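Local coordinates for protein DR2417 (Deinococcus radiodurans, PDB 4XWW) that degrades RNA from the 5' end as a dimeric, metal-dependent exonuclease, and probably serves in rRNA maturation and in mRNA turnover, at residues A[34-39]-A[43-48]; A[65-70]-A[98-103]; A[79-84]-A[138-143]; A[160-165]-A[169-174]; A[398-403]-A[433-438]. One frame throughout, in Å; residues are numbered along the deposited sequence.

Contacts 1 and 4 are hairpins in the two facing sheets of a metallo-beta-lactamase fold, their centres about 12 Å apart; Tyr161 OH of contact 4 lies 3.3 Å from Val46 CG2 of contact 1. Contacts 3 and 5 cross the space between the same sheets. Contact 2 packs on the outer side of the first sheet, where Val36 CG2 is 3.7 Å from Leu70 CD2. Contact 3 joins contact 1 through Asp47 N and Ile81 O, 2.8 Å apart, and contact 5 meets contact 4 where Trp402 CZ3 lies 3.4 Å from His172 NE2. At the active site, contacts 3 and 5 each supply a histidine, His84 and His403, to separate zinc ions bridged by one water.

Contact 1: residues A[34-39]-A[43-48]; sequences ITVFRY and IVVVDG
Four backbone hydrogen bonds in two reciprocal pairs tie Thr35 to Val46 and Phe37 to Val44. Thr35 N donates to Val46 O (3.0 Å), and Val46 N returns a bond to Thr35 O (2.7 Å). Phe37 N reaches Val44 O at 2.9 Å, with an N-H...O angle of 171°, while Val44 N gives to Phe37 O at 3.0 Å. Backbone groups of Ile34, Val36 and Arg38 are used on the other edge, by strand 19-23 and the residues just after it. Val46 O also takes a proton from a water at 3.0 Å, and this water lies 2.9 Å from Thr35 OG1. Val36, Arg38, Ile43 and Val45 share one face, where Ile34 CG1, anti to its own N (chi1 173°), lies 3.7 Å from Val45 CG1. Thr35, Phe37, Val44 and Val46 share the other; there Val46 CG2 sits in the plane of the Phe37 ring, 3.7 Å from Phe37 CE2. Past the last bridge Asp47 is buried with every acceptor engaged: OD1 by Thr83 N, OD2 by His89 ND1 and O by Trp80 NE1, probably helping to orient the zinc ligand His89. An antiparallel beta hairpin whose second strand leads to a second-shell aspartate fits the metallo-beta-lactamase fold.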
# COMPACT_ATOMS: atom_id res chain seq x y z
N ILE A 34 22.08 0.35 11.89
CA ILE A 34 23.51 0.31 12.13
C ILE A 34 23.92 1.61 12.83
O ILE A 34 23.67 2.72 12.35
CB ILE A 34 24.34 0.09 10.83
CG1 ILE A 34 25.84 0.24 11.14
CG2 ILE A 34 23.88 1.04 9.70
CD1 ILE A 34 26.77 -0.28 10.05
N THR A 35 24.55 1.45 14.00
CA THR A 35 24.91 2.58 14.84
C THR A 35 26.38 2.50 15.22
O THR A 35 26.88 1.46 15.68
CB THR A 35 24.04 2.62 16.11
OG1 THR A 35 22.66 2.56 15.73
CG2 THR A 35 24.30 3.90 16.89
N VAL A 36 27.05 3.63 15.03
CA VAL A 36 28.47 3.76 15.33
C VAL A 36 28.62 4.55 16.62
O VAL A 36 27.96 5.57 16.82
CB VAL A 36 29.21 4.47 14.17
CG1 VAL A 36 30.62 4.83 14.55
CG2 VAL A 36 29.18 3.58 12.93
N PHE A 37 29.47 4.03 17.51
CA PHE A 37 29.92 4.76 18.69
C PHE A 37 31.40 5.07 18.56
O PHE A 37 32.20 4.18 18.30
CB PHE A 37 29.66 3.95 19.97
CG PHE A 37 28.20 3.75 20.25
CD1 PHE A 37 27.48 4.70 20.96
CD2 PHE A 37 27.54 2.61 19.80
CE1 PHE A 37 26.12 4.52 21.21
CE2 PHE A 37 26.19 2.43 20.05
CZ PHE A 37 25.48 3.38 20.76
N ARG A 38 31.76 6.34 18.73
CA ARG A 38 33.16 6.72 18.62
C ARG A 38 33.61 7.53 19.83
O ARG A 38 32.98 8.52 20.21
CB ARG A 38 33.44 7.52 17.35
CG ARG A 38 34.92 7.88 17.22
CD ARG A 38 35.26 8.61 15.92
NE ARG A 38 36.66 9.04 15.96
CZ ARG A 38 37.24 9.84 15.07
NH1 ARG A 38 36.54 10.32 14.05
NH2 ARG A 38 38.52 10.16 15.20
N TYR A 39 34.69 7.06 20.44
CA TYR A 39 35.39 7.80 21.48
C TYR A 39 36.90 7.83 21.18
O TYR A 39 37.57 6.80 21.19
CB TYR A 39 35.15 7.18 22.86
CG TYR A 39 35.68 8.07 23.97
CD1 TYR A 39 37.01 7.99 24.35
CD2 TYR A 39 34.87 9.01 24.58
CE1 TYR A 39 37.52 8.81 25.32
CE2 TYR A 39 35.38 9.85 25.58
CZ TYR A 39 36.71 9.73 25.94
OH TYR A 39 37.26 10.53 26.92
N ILE A 43 36.28 2.83 17.76
CA ILE A 43 34.90 2.70 17.32
C ILE A 43 34.33 1.34 17.66
O ILE A 43 34.97 0.32 17.46
CB ILE A 43 34.78 2.95 15.79
CG1 ILE A 43 34.91 4.45 15.51
CG2 ILE A 43 33.47 2.39 15.26
CD1 ILE A 43 35.09 4.80 14.03
N VAL A 44 33.10 1.33 18.16
CA VAL A 44 32.30 0.12 18.27
C VAL A 44 31.09 0.29 17.36
O VAL A 44 30.48 1.36 17.35
CB VAL A 44 31.85 -0.14 19.71
CG1 VAL A 44 31.07 -1.46 19.80
CG2 VAL A 44 33.07 -0.17 20.64
N VAL A 45 30.76 -0.74 16.59
CA VAL A 45 29.58 -0.67 15.70
C VAL A 45 28.50 -1.61 16.22
O VAL A 45 28.80 -2.69 16.73
CB VAL A 45 29.93 -1.03 14.24
CG1 VAL A 45 28.75 -0.69 13.29
CG2 VAL A 45 31.18 -0.29 13.79
N VAL A 46 27.23 -1.23 16.07
CA VAL A 46 26.14 -2.08 16.53
C VAL A 46 25.21 -2.41 15.37
O VAL A 46 24.66 -1.50 14.74
CB VAL A 46 25.36 -1.40 17.67
CG1 VAL A 46 24.18 -2.29 18.11
CG2 VAL A 46 26.30 -1.11 18.86
N ASP A 47 25.18 -3.68 14.99
CA ASP A 47 24.26 -4.22 14.00
C ASP A 47 24.69 -3.88 12.57
O ASP A 47 25.54 -3.02 12.36
CB ASP A 47 22.82 -3.79 14.30
CG ASP A 47 22.22 -4.55 15.47
OD1 ASP A 47 22.83 -5.55 15.89
OD2 ASP A 47 21.15 -4.15 15.96
N GLY A 48 24.10 -4.57 11.60
CA GLY A 48 24.33 -4.28 10.19
C GLY A 48 23.16 -4.74 9.35
O GLY A 48 23.28 -5.70 8.60
O HOH W 1 22.07 -0.23 15.65

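Contact 2: residues A[65-70]-A[98-103]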
# COMPACT_ATOMS: atom_id res chain seq x y z
N PRO A 65 23.27 -0.26 4.03
CA PRO A 65 23.71 1.10 4.36
C PRO A 65 24.97 1.51 3.62
O PRO A 65 25.82 0.67 3.33
CB PRO A 65 23.98 1.04 5.88
CG PRO A 65 23.45 -0.27 6.35
CD PRO A 65 23.44 -1.19 5.16
N ARG A 66 25.07 2.80 3.32
CA ARG A 66 26.34 3.39 2.91
C ARG A 66 27.31 3.32 4.07
O ARG A 66 26.97 3.72 5.18
CB ARG A 66 26.15 4.84 2.46
CG ARG A 66 25.69 5.00 1.01
CD ARG A 66 26.67 5.90 0.23
NE ARG A 66 26.31 7.30 0.37
CZ ARG A 66 27.15 8.32 0.28
NH1 ARG A 66 26.71 9.56 0.43
NH2 ARG A 66 28.44 8.11 0.04
N ILE A 67 28.52 2.82 3.83
CA ILE A 67 29.48 2.68 4.93
C ILE A 67 30.74 3.50 4.69
O ILE A 67 31.80 3.19 5.24
CB ILE A 67 29.88 1.20 5.17
CG1 ILE A 67 30.46 0.57 3.90
CG2 ILE A 67 28.68 0.41 5.72
CD1 ILE A 67 31.20 -0.74 4.17
N ASP A 68 30.60 4.56 3.88
CA ASP A 68 31.71 5.50 3.65
C ASP A 68 32.44 5.84 4.94
O ASP A 68 33.68 5.87 4.98
CB ASP A 68 31.21 6.81 3.03
CG ASP A 68 30.44 6.59 1.74
OD1 ASP A 68 29.60 5.67 1.70
OD2 ASP A 68 30.66 7.36 0.78
N TYR A 69 31.68 6.11 6.00
CA TYR A 69 32.29 6.50 7.27
C TYR A 69 33.19 5.40 7.83
O TYR A 69 34.31 5.68 8.27
CB TYR A 69 31.21 6.86 8.30
CG TYR A 69 31.80 7.32 9.62
CD1 TYR A 69 32.16 8.65 9.83
CD2 TYR A 69 32.00 6.42 10.66
CE1 TYR A 69 32.70 9.06 11.04
CE2 TYR A 69 32.52 6.82 11.86
CZ TYR A 69 32.87 8.14 12.05
OH TYR A 69 33.42 8.52 13.26
N LEU A 70 32.71 4.16 7.81
CA LEU A 70 33.47 3.03 8.35
C LEU A 70 34.71 2.75 7.53
O LEU A 70 35.75 2.36 8.08
CB LEU A 70 32.59 1.78 8.42
CG LEU A 70 31.38 1.91 9.35
CD1 LEU A 70 30.56 0.63 9.41
CD2 LEU A 70 31.86 2.30 10.72
N ALA A 98 32.51 -7.75 4.09
CA ALA A 98 33.41 -8.03 2.97
C ALA A 98 34.34 -6.85 2.66
O ALA A 98 35.41 -7.04 2.09
CB ALA A 98 32.61 -8.39 1.72
N ARG A 99 33.94 -5.65 3.07
CA ARG A 99 34.69 -4.45 2.74
C ARG A 99 35.53 -3.91 3.90
O ARG A 99 36.23 -2.90 3.75
CB ARG A 99 33.74 -3.37 2.23
CG ARG A 99 32.91 -3.81 1.02
CD ARG A 99 32.37 -2.60 0.27
NE ARG A 99 33.45 -1.75 -0.20
CZ ARG A 99 33.29 -0.53 -0.71
NH1 ARG A 99 32.07 -0.01 -0.82
NH2 ARG A 99 34.34 0.17 -1.11
N LEU A 100 35.48 -4.57 5.05
CA LEU A 100 36.18 -4.09 6.25
C LEU A 100 37.13 -5.13 6.87
O LEU A 100 37.04 -6.32 6.58
CB LEU A 100 35.14 -3.64 7.29
CG LEU A 100 34.32 -2.38 6.92
CD1 LEU A 100 33.17 -2.19 7.89
CD2 LEU A 100 35.20 -1.13 6.87
N PRO A 101 38.06 -4.68 7.73
CA PRO A 101 38.94 -5.61 8.44
C PRO A 101 38.18 -6.63 9.29
O PRO A 101 37.07 -6.33 9.76
CB PRO A 101 39.75 -4.69 9.36
CG PRO A 101 39.78 -3.39 8.65
CD PRO A 101 38.42 -3.28 8.02
N ARG A 102 38.75 -7.81 9.48
CA ARG A 102 38.15 -8.78 10.39
C ARG A 102 38.33 -8.27 11.83
O ARG A 102 39.44 -8.03 12.28
CB ARG A 102 38.78 -10.15 10.22
CG ARG A 102 38.53 -10.77 8.85
CD ARG A 102 37.05 -10.78 8.50
NE ARG A 102 36.78 -11.57 7.31
CZ ARG A 102 36.64 -11.06 6.10
NH1 ARG A 102 36.74 -9.75 5.90
NH2 ARG A 102 36.39 -11.87 5.07
N VAL A 103 37.21 -8.09 12.52
CA VAL A 103 37.19 -7.59 13.89
C VAL A 103 36.28 -8.51 14.72
O VAL A 103 35.47 -9.25 14.16
CB VAL A 103 36.67 -6.12 13.96
CG1 VAL A 103 37.57 -5.20 13.14
CG2 VAL A 103 35.19 -6.02 13.49
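Leu100 meets Leu70 and Ile67 through the methyl groups at the end of its side chain. Leu100 CD1 approaches Leu70 CB at 4.0 Å and Leu70 CD1 at 4.1 Å, the two leucine side chains meeting at about a right angle. The other branch, Leu100 CD2, rests against the backbone of the short helix, 3.7 Å from Leu70 O. In this two-pronged approach a first torsion of -68° sets Leu100 CG opposite the carbonyl carbon, and chi1 and chi2 (170°) together place the methyls against the helix. Ile67, at the N-cap position of helix 68-72, is arranged differently: with chi1 at 57° its CG1 branch is wedged between backbone N and carbonyl carbon, and the extended remainder of the branch brings Ile67 CD1 to 4.1 Å from Arg99 CB. Ile67 CD1 is also 4.5 Å from Leu100 CD1, a looser touch. Arg99 contributes its first side-chain carbon; the chain beyond bends at chi3, and Arg99 NH1 stays 6.7 Å from Asp68 OD1, too far for a salt bridge. Asp68 makes a salt bridge with Arg66. Trp80 of strand 77-82 touches both leucines, so the loop after helix 93-97 and helix 68-72 share a hydrophobic cluster on one side of the sheet. With neither hydrogen bonds nor ion pairs across it, the contact rests on the burial of aliphatic groups, while the charged groups remain at its margin.

Contact 3: residues A[79-84]-A[138-143]. With ZN (zinc ion), chain E.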
# COMPACT_ATOMS: atom_id res chain seq x y z
N GLY A 79 35.32 -3.47 17.15
CA GLY A 79 34.44 -4.62 17.14
C GLY A 79 32.98 -4.30 16.90
O GLY A 79 32.59 -3.15 16.70
N TRP A 80 32.17 -5.36 16.95
CA TRP A 80 30.77 -5.30 16.61
C TRP A 80 29.92 -5.94 17.69
O TRP A 80 30.33 -6.93 18.30
CB TRP A 80 30.54 -6.02 15.28
CG TRP A 80 29.82 -5.22 14.21
CD1 TRP A 80 28.48 -4.98 14.13
CD2 TRP A 80 30.41 -4.59 13.07
NE1 TRP A 80 28.20 -4.22 13.02
CE2 TRP A 80 29.37 -3.98 12.34
CE3 TRP A 80 31.72 -4.48 12.59
CZ2 TRP A 80 29.59 -3.26 11.16
CZ3 TRP A 80 31.94 -3.77 11.41
CH2 TRP A 80 30.87 -3.17 10.72
N ILE A 81 28.74 -5.36 17.90
CA ILE A 81 27.68 -5.92 18.72
C ILE A 81 26.50 -6.27 17.82
O ILE A 81 26.07 -5.42 17.03
CB ILE A 81 27.20 -4.92 19.79
CG1 ILE A 81 28.33 -4.62 20.79
CG2 ILE A 81 25.96 -5.42 20.52
CD1 ILE A 81 27.99 -3.46 21.67
N LEU A 82 26.00 -7.50 17.91
CA LEU A 82 24.80 -7.90 17.16
C LEU A 82 23.66 -8.20 18.13
O LEU A 82 23.75 -9.16 18.91
CB LEU A 82 25.09 -9.13 16.28
CG LEU A 82 26.26 -9.02 15.31
CD1 LEU A 82 26.29 -10.25 14.41
CD2 LEU A 82 26.06 -7.76 14.46
N THR A 83 22.60 -7.39 18.10
CA THR A 83 21.56 -7.48 19.13
C THR A 83 20.59 -8.65 18.94
O THR A 83 20.09 -9.19 19.91
CB THR A 83 20.73 -6.17 19.25
OG1 THR A 83 20.06 -5.88 18.01
CG2 THR A 83 21.63 -4.97 19.65
N HIS A 84 20.31 -9.00 17.69
CA HIS A 84 19.42 -10.12 17.37
C HIS A 84 19.45 -10.40 15.87
O HIS A 84 19.99 -9.62 15.09
CB HIS A 84 17.96 -9.87 17.83
CG HIS A 84 17.24 -8.74 17.15
ND1 HIS A 84 17.61 -7.42 17.28
CD2 HIS A 84 16.10 -8.73 16.39
CE1 HIS A 84 16.75 -6.64 16.63
NE2 HIS A 84 15.83 -7.42 16.09
N VAL A 138 31.66 -7.34 27.73
CA VAL A 138 32.74 -7.51 26.77
C VAL A 138 33.49 -6.19 26.58
O VAL A 138 32.88 -5.14 26.64
CB VAL A 138 32.17 -8.05 25.45
CG1 VAL A 138 33.13 -7.82 24.32
CG2 VAL A 138 31.86 -9.53 25.61
N ARG A 139 34.80 -6.24 26.37
CA ARG A 139 35.57 -5.01 26.23
C ARG A 139 35.97 -4.70 24.77
O ARG A 139 36.40 -5.59 24.02
CB ARG A 139 36.83 -5.07 27.11
CG ARG A 139 37.68 -3.82 27.01
CD ARG A 139 38.83 -3.82 28.03
NE ARG A 139 38.40 -3.40 29.36
CZ ARG A 139 38.07 -2.15 29.68
NH1 ARG A 139 38.10 -1.19 28.76
NH2 ARG A 139 37.71 -1.85 30.92
N PHE A 140 35.84 -3.43 24.38
CA PHE A 140 36.32 -2.95 23.08
C PHE A 140 37.34 -1.85 23.30
O PHE A 140 36.98 -0.75 23.73
CB PHE A 140 35.17 -2.41 22.20
CG PHE A 140 34.03 -3.36 22.00
CD1 PHE A 140 34.01 -4.23 20.91
CD2 PHE A 140 32.95 -3.35 22.86
CE1 PHE A 140 32.94 -5.11 20.73
CE2 PHE A 140 31.88 -4.22 22.67
CZ PHE A 140 31.88 -5.10 21.60
N GLY A 141 38.60 -2.12 23.00
CA GLY A 141 39.68 -1.17 23.24
C GLY A 141 39.72 -0.68 24.67
O GLY A 141 39.31 -1.39 25.59
N GLN A 142 40.21 0.55 24.86
CA GLN A 142 40.37 1.13 26.19
C GLN A 142 39.11 1.78 26.74
O GLN A 142 38.96 1.88 27.96
CB GLN A 142 41.47 2.20 26.16
CG GLN A 142 42.73 1.76 25.47
CD GLN A 142 43.35 0.55 26.12
OE1 GLN A 142 43.74 0.59 27.29
NE2 GLN A 142 43.44 -0.55 25.37
N SER A 143 38.21 2.22 25.86
CA SER A 143 37.18 3.18 26.22
C SER A 143 35.78 2.59 26.40
O SER A 143 34.90 3.23 26.96
CB SER A 143 37.10 4.30 25.17
OG SER A 143 38.30 5.05 25.12
ZN ZN E . 13.78 -7.14 15.54
O HOH W 2 13.30 -5.45 14.91
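Phe140 makes the whole of this contact for residues 138-143, pressing its ring on Gly79, Trp80 and Ile81. In order along the segment, Val138 turns to Tyr106 of strand 104-107, and Arg139 folds back so that NH1 makes weak hydrogen bonds to Gly141 O and Gln142 O. Phe140 follows, with CG anti to the carbonyl carbon (chi1 -54°), which directs the ring across the gap. Phe140 CD1 lies 3.8 Å from Gly79 CA, where the glycine has no side chain to intervene; Phe140 CE1 is 3.9 Å from Trp80 N, and Phe140 CZ meets Ile81 CG1 at 3.7 Å. All three approach the ring obliquely. The strand axes stand 8.5 Å apart at 140°, so this is packing between the facing sheets of the metallo-beta-lactamase sandwich. Strand 77-82 runs on into the HxHxDH signature of that superfamily: His84 NE2 binds zinc at 2.1 Å, with His86, His153 and a water 1.9 Å from the zinc completing the site. Its ring rotation is fixed from the far side by His84 ND1, which donates in plane to Thr83 OG1 (3.0 Å). The strand ends with Phe140; Gly141, with positive phi, starts the turn, and the backbone N atoms of Gln142 and Ser143 are both bonded to the carboxylate of Glu42.

Contact 4: residues A[160-165]-A[169-174]; sequences GYILKT and DVLHTG
Strands 160-165 and 169-172 run antiparallel at 166°, their axes 4.6 Å apart, and form a beta hairpin in the second sheet of the metallo-beta-lactamase fold. Two reciprocal pairs of hydrogen bonds hold it: Tyr161 N to His172 O (3.0 Å) with His172 N to Tyr161 O (2.9 Å), and the corresponding pair between Leu163 and Val170. Ile162 with Leu171 and Lys164 with Asp169 are the non-hydrogen-bonded pairs between and beyond them. On their face Ile162 CG1 packs on Leu171 CD1 at 3.9 Å. Asp169 OD1 lies 3.6 Å from Lys164 CG, alongside the aliphatic part; the ammonium of Lys164 is carried off by the extended chain to salt bridges with Glu147 and Glu137. Tyr161, Leu163, Val170 and His172 face the other sheet, where Phe37 touches both Tyr161 and Leu163. Here the buried Tyr161 OH and His172 ND1 are partners. A first torsion of 61° places the Tyr161 ring beneath its partner strand, so that His172 CB stands over one face, 3.7 Å from the Tyr161 ring centroid. The ring planes are inclined at 61°. Trp402 meets the imidazole edge-to-face, linking the hairpin toward the strand that leads to the zinc ligand His403. Tyr161 OH lies at the edge of the His172 ring, in its plane, and shares a hydrogen bond with His172 ND1, 2.7 Å away.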
# COMPACT_ATOMS: atom_id res chain seq x y z
N GLY A 160 19.23 -6.20 24.69
CA GLY A 160 19.63 -4.82 24.83
C GLY A 160 21.05 -4.82 25.39
O GLY A 160 21.62 -5.88 25.72
N TYR A 161 21.65 -3.64 25.49
CA TYR A 161 22.98 -3.58 26.10
C TYR A 161 23.20 -2.24 26.79
O TYR A 161 22.58 -1.23 26.47
CB TYR A 161 24.09 -3.82 25.06
CG TYR A 161 24.10 -2.80 23.96
CD1 TYR A 161 23.32 -2.98 22.83
CD2 TYR A 161 24.85 -1.63 24.05
CE1 TYR A 161 23.28 -2.03 21.82
CE2 TYR A 161 24.82 -0.68 23.06
CZ TYR A 161 24.04 -0.89 21.94
OH TYR A 161 24.01 0.06 20.96
N ILE A 162 24.10 -2.26 27.76
CA ILE A 162 24.61 -1.05 28.36
C ILE A 162 26.04 -0.85 27.89
O ILE A 162 26.90 -1.71 28.09
CB ILE A 162 24.56 -1.10 29.89
CG1 ILE A 162 23.10 -1.32 30.30
CG2 ILE A 162 25.16 0.18 30.48
CD1 ILE A 162 22.84 -1.57 31.76
N LEU A 163 26.27 0.28 27.21
CA LEU A 163 27.59 0.65 26.75
C LEU A 163 28.20 1.64 27.72
O LEU A 163 27.73 2.77 27.85
CB LEU A 163 27.51 1.25 25.34
CG LEU A 163 28.86 1.46 24.67
CD1 LEU A 163 29.52 0.11 24.38
CD2 LEU A 163 28.73 2.29 23.40
N LYS A 164 29.23 1.19 28.41
CA LYS A 164 29.88 1.98 29.44
C LYS A 164 31.06 2.69 28.81
O LYS A 164 31.91 2.06 28.21
CB LYS A 164 30.29 1.09 30.61
CG LYS A 164 29.11 0.25 31.13
CD LYS A 164 29.53 -0.92 32.03
CE LYS A 164 28.33 -1.81 32.31
NZ LYS A 164 28.63 -2.91 33.29
N THR A 165 31.05 4.02 28.89
CA THR A 165 32.02 4.84 28.17
C THR A 165 32.66 5.82 29.16
O THR A 165 32.17 5.96 30.27
CB THR A 165 31.36 5.62 27.02
OG1 THR A 165 30.76 6.82 27.53
CG2 THR A 165 30.29 4.78 26.31
N ASP A 169 27.11 6.12 30.90
CA ASP A 169 26.49 4.92 30.33
C ASP A 169 25.40 5.21 29.32
O ASP A 169 24.54 6.04 29.56
CB ASP A 169 25.88 4.04 31.43
CG ASP A 169 26.91 3.45 32.36
OD1 ASP A 169 28.13 3.53 32.08
OD2 ASP A 169 26.48 2.90 33.39
N VAL A 170 25.42 4.47 28.22
CA VAL A 170 24.33 4.46 27.25
C VAL A 170 23.54 3.16 27.42
O VAL A 170 24.13 2.08 27.40
CB VAL A 170 24.85 4.55 25.79
CG1 VAL A 170 23.68 4.49 24.76
CG2 VAL A 170 25.73 5.81 25.59
N LEU A 171 22.24 3.25 27.65
CA LEU A 171 21.40 2.06 27.59
C LEU A 171 20.66 2.02 26.27
O LEU A 171 19.93 2.94 25.93
CB LEU A 171 20.40 2.02 28.75
CG LEU A 171 19.72 0.65 28.90
CD1 LEU A 171 19.54 0.34 30.39
CD2 LEU A 171 18.37 0.59 28.18
N HIS A 172 20.86 0.94 25.53
CA HIS A 172 20.15 0.74 24.26
C HIS A 172 19.19 -0.42 24.49
O HIS A 172 19.61 -1.52 24.83
CB HIS A 172 21.17 0.44 23.15
CG HIS A 172 20.57 0.41 21.77
ND1 HIS A 172 21.35 0.44 20.63
CD2 HIS A 172 19.29 0.35 21.35
CE1 HIS A 172 20.57 0.39 19.57
NE2 HIS A 172 19.31 0.34 19.97
N THR A 173 17.89 -0.18 24.32
CA THR A 173 16.89 -1.22 24.60
C THR A 173 16.97 -2.39 23.62
O THR A 173 16.48 -3.46 23.90
CB THR A 173 15.45 -0.66 24.54
OG1 THR A 173 15.18 -0.16 23.22
CG2 THR A 173 15.25 0.43 25.57
N GLY A 174 17.59 -2.15 22.47
CA GLY A 174 17.39 -3.00 21.31
C GLY A 174 15.95 -2.89 20.85
O GLY A 174 15.19 -2.04 21.32

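Contact 5: residues A[398-403]-A[433-438]; sequences FFLPWH and DIVNLG. With ZN (zinc ion), chain F.
Phe398, Leu400 and Val435 have most of the surface buried here, with Leu437 close behind. Phe398 CG lies anti to the carbonyl carbon (chi1 -62°), sending the ring toward strand 433-438. One side of that ring does the touching: Phe398 CD2 is 3.7 Å from Leu437 CD1, which comes in obliquely, and Phe398 CE2 is 3.8 Å from Gly438 O, which lies at the edge near the ring plane. Leu437 reaches it because CG is anti to its backbone N (chi1 179°). Phe442, on the next strand, stacks with Phe398 and also contacts Leu400 and Val435, so the three share one aromatic neighbour. Two residues along, Leu400 CD1 meets Val435 CG1 at 4.4 Å, a light methyl-to-methyl touch. The strand axes are 10.2 Å apart at 153°, a separation that excludes backbone pairing and marks packing between the two sheets of the metallo-beta-lactamase sandwich. Strand 398-402 leads out of this layer to His403, whose NE2 binds a zinc ion at 2.2 Å; Asp88, His89 and a water 2.0 Å from the zinc complete that site, and bound RNA packs a sugar on His403. The side chains that bridge the sheets are aliphatic and aromatic, and none forms a polar bond across the gap: the two strands are held here by apolar burial, and the directional bonds of strand 398-402 go to other partners, with zinc bound just beyond it at His403.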
# COMPACT_ATOMS: atom_id res chain seq x y z
N PHE A 398 19.52 12.04 28.81
CA PHE A 398 19.32 12.38 27.40
C PHE A 398 18.63 11.23 26.68
O PHE A 398 18.72 10.08 27.11
CB PHE A 398 20.67 12.71 26.77
CG PHE A 398 21.34 13.91 27.40
CD1 PHE A 398 20.68 15.12 27.45
CD2 PHE A 398 22.62 13.83 27.94
CE1 PHE A 398 21.28 16.24 28.03
CE2 PHE A 398 23.24 14.94 28.52
CZ PHE A 398 22.56 16.15 28.56
N PHE A 399 17.91 11.53 25.59
CA PHE A 399 17.09 10.50 24.97
C PHE A 399 17.14 10.59 23.45
O PHE A 399 16.94 11.66 22.86
CB PHE A 399 15.66 10.65 25.52
CG PHE A 399 14.65 9.69 24.93
CD1 PHE A 399 14.97 8.37 24.68
CD2 PHE A 399 13.36 10.12 24.67
CE1 PHE A 399 14.02 7.50 24.15
CE2 PHE A 399 12.41 9.27 24.15
CZ PHE A 399 12.73 7.96 23.88
N LEU A 400 17.41 9.44 22.82
CA LEU A 400 17.40 9.29 21.36
C LEU A 400 16.38 8.25 20.94
O LEU A 400 16.68 7.06 20.88
CB LEU A 400 18.77 8.85 20.83
CG LEU A 400 19.89 9.85 20.57
CD1 LEU A 400 21.10 9.10 20.02
CD2 LEU A 400 19.43 10.91 19.59
N PRO A 401 15.16 8.69 20.62
CA PRO A 401 14.18 7.73 20.09
C PRO A 401 14.65 7.21 18.73
O PRO A 401 15.07 8.00 17.87
CB PRO A 401 12.89 8.56 19.99
CG PRO A 401 13.36 10.00 20.02
CD PRO A 401 14.56 10.01 20.89
N TRP A 402 14.55 5.90 18.54
CA TRP A 402 15.27 5.20 17.49
C TRP A 402 14.35 4.14 16.85
O TRP A 402 13.24 3.93 17.35
CB TRP A 402 16.56 4.60 18.12
CG TRP A 402 17.15 3.43 17.41
CD1 TRP A 402 18.04 3.47 16.36
CD2 TRP A 402 16.93 2.05 17.70
NE1 TRP A 402 18.35 2.20 15.96
CE2 TRP A 402 17.68 1.31 16.77
CE3 TRP A 402 16.17 1.37 18.66
CZ2 TRP A 402 17.70 -0.09 16.77
CZ3 TRP A 402 16.17 -0.03 18.65
CH2 TRP A 402 16.93 -0.74 17.70
N HIS A 403 14.77 3.52 15.75
CA HIS A 403 14.00 2.44 15.11
C HIS A 403 12.56 2.91 14.81
O HIS A 403 11.57 2.30 15.23
CB HIS A 403 13.99 1.17 15.99
CG HIS A 403 13.69 -0.11 15.26
ND1 HIS A 403 12.41 -0.44 14.87
CD2 HIS A 403 14.47 -1.15 14.90
CE1 HIS A 403 12.42 -1.63 14.28
NE2 HIS A 403 13.66 -2.08 14.27
N ASP A 433 23.85 11.80 11.25
CA ASP A 433 24.06 12.79 12.31
C ASP A 433 25.20 12.39 13.22
O ASP A 433 25.33 11.21 13.59
CB ASP A 433 22.81 12.98 13.18
CG ASP A 433 21.76 13.85 12.54
OD1 ASP A 433 22.03 14.47 11.49
OD2 ASP A 433 20.66 13.93 13.12
N ILE A 434 26.03 13.36 13.59
CA ILE A 434 26.99 13.14 14.67
C ILE A 434 26.34 13.66 15.94
O ILE A 434 26.16 14.87 16.11
CB ILE A 434 28.34 13.86 14.43
CG1 ILE A 434 28.92 13.48 13.07
CG2 ILE A 434 29.30 13.53 15.54
CD1 ILE A 434 30.01 14.41 12.60
N VAL A 435 25.94 12.76 16.82
CA VAL A 435 25.34 13.20 18.07
C VAL A 435 26.41 13.22 19.14
O VAL A 435 26.98 12.18 19.51
CB VAL A 435 24.17 12.29 18.49
CG1 VAL A 435 23.53 12.81 19.77
CG2 VAL A 435 23.12 12.21 17.36
N ASN A 436 26.72 14.41 19.64
CA ASN A 436 27.75 14.54 20.66
C ASN A 436 27.21 14.37 22.06
O ASN A 436 26.23 15.00 22.43
CB ASN A 436 28.47 15.88 20.54
CG ASN A 436 29.70 15.78 19.68
OD1 ASN A 436 29.62 15.89 18.47
ND2 ASN A 436 30.84 15.53 20.31
N LEU A 437 27.86 13.51 22.83
CA LEU A 437 27.36 13.18 24.15
C LEU A 437 28.46 13.34 25.19
O LEU A 437 29.54 12.77 25.06
CB LEU A 437 26.80 11.75 24.16
CG LEU A 437 26.26 11.23 25.50
CD1 LEU A 437 24.89 11.82 25.76
CD2 LEU A 437 26.19 9.72 25.53
N GLY A 438 28.17 14.15 26.20
CA GLY A 438 29.04 14.30 27.35
C GLY A 438 28.19 14.34 28.60
O GLY A 438 26.97 14.27 28.52
ZN ZN F . 14.40 -4.08 13.90
O HOH W 2 13.30 -5.45 14.91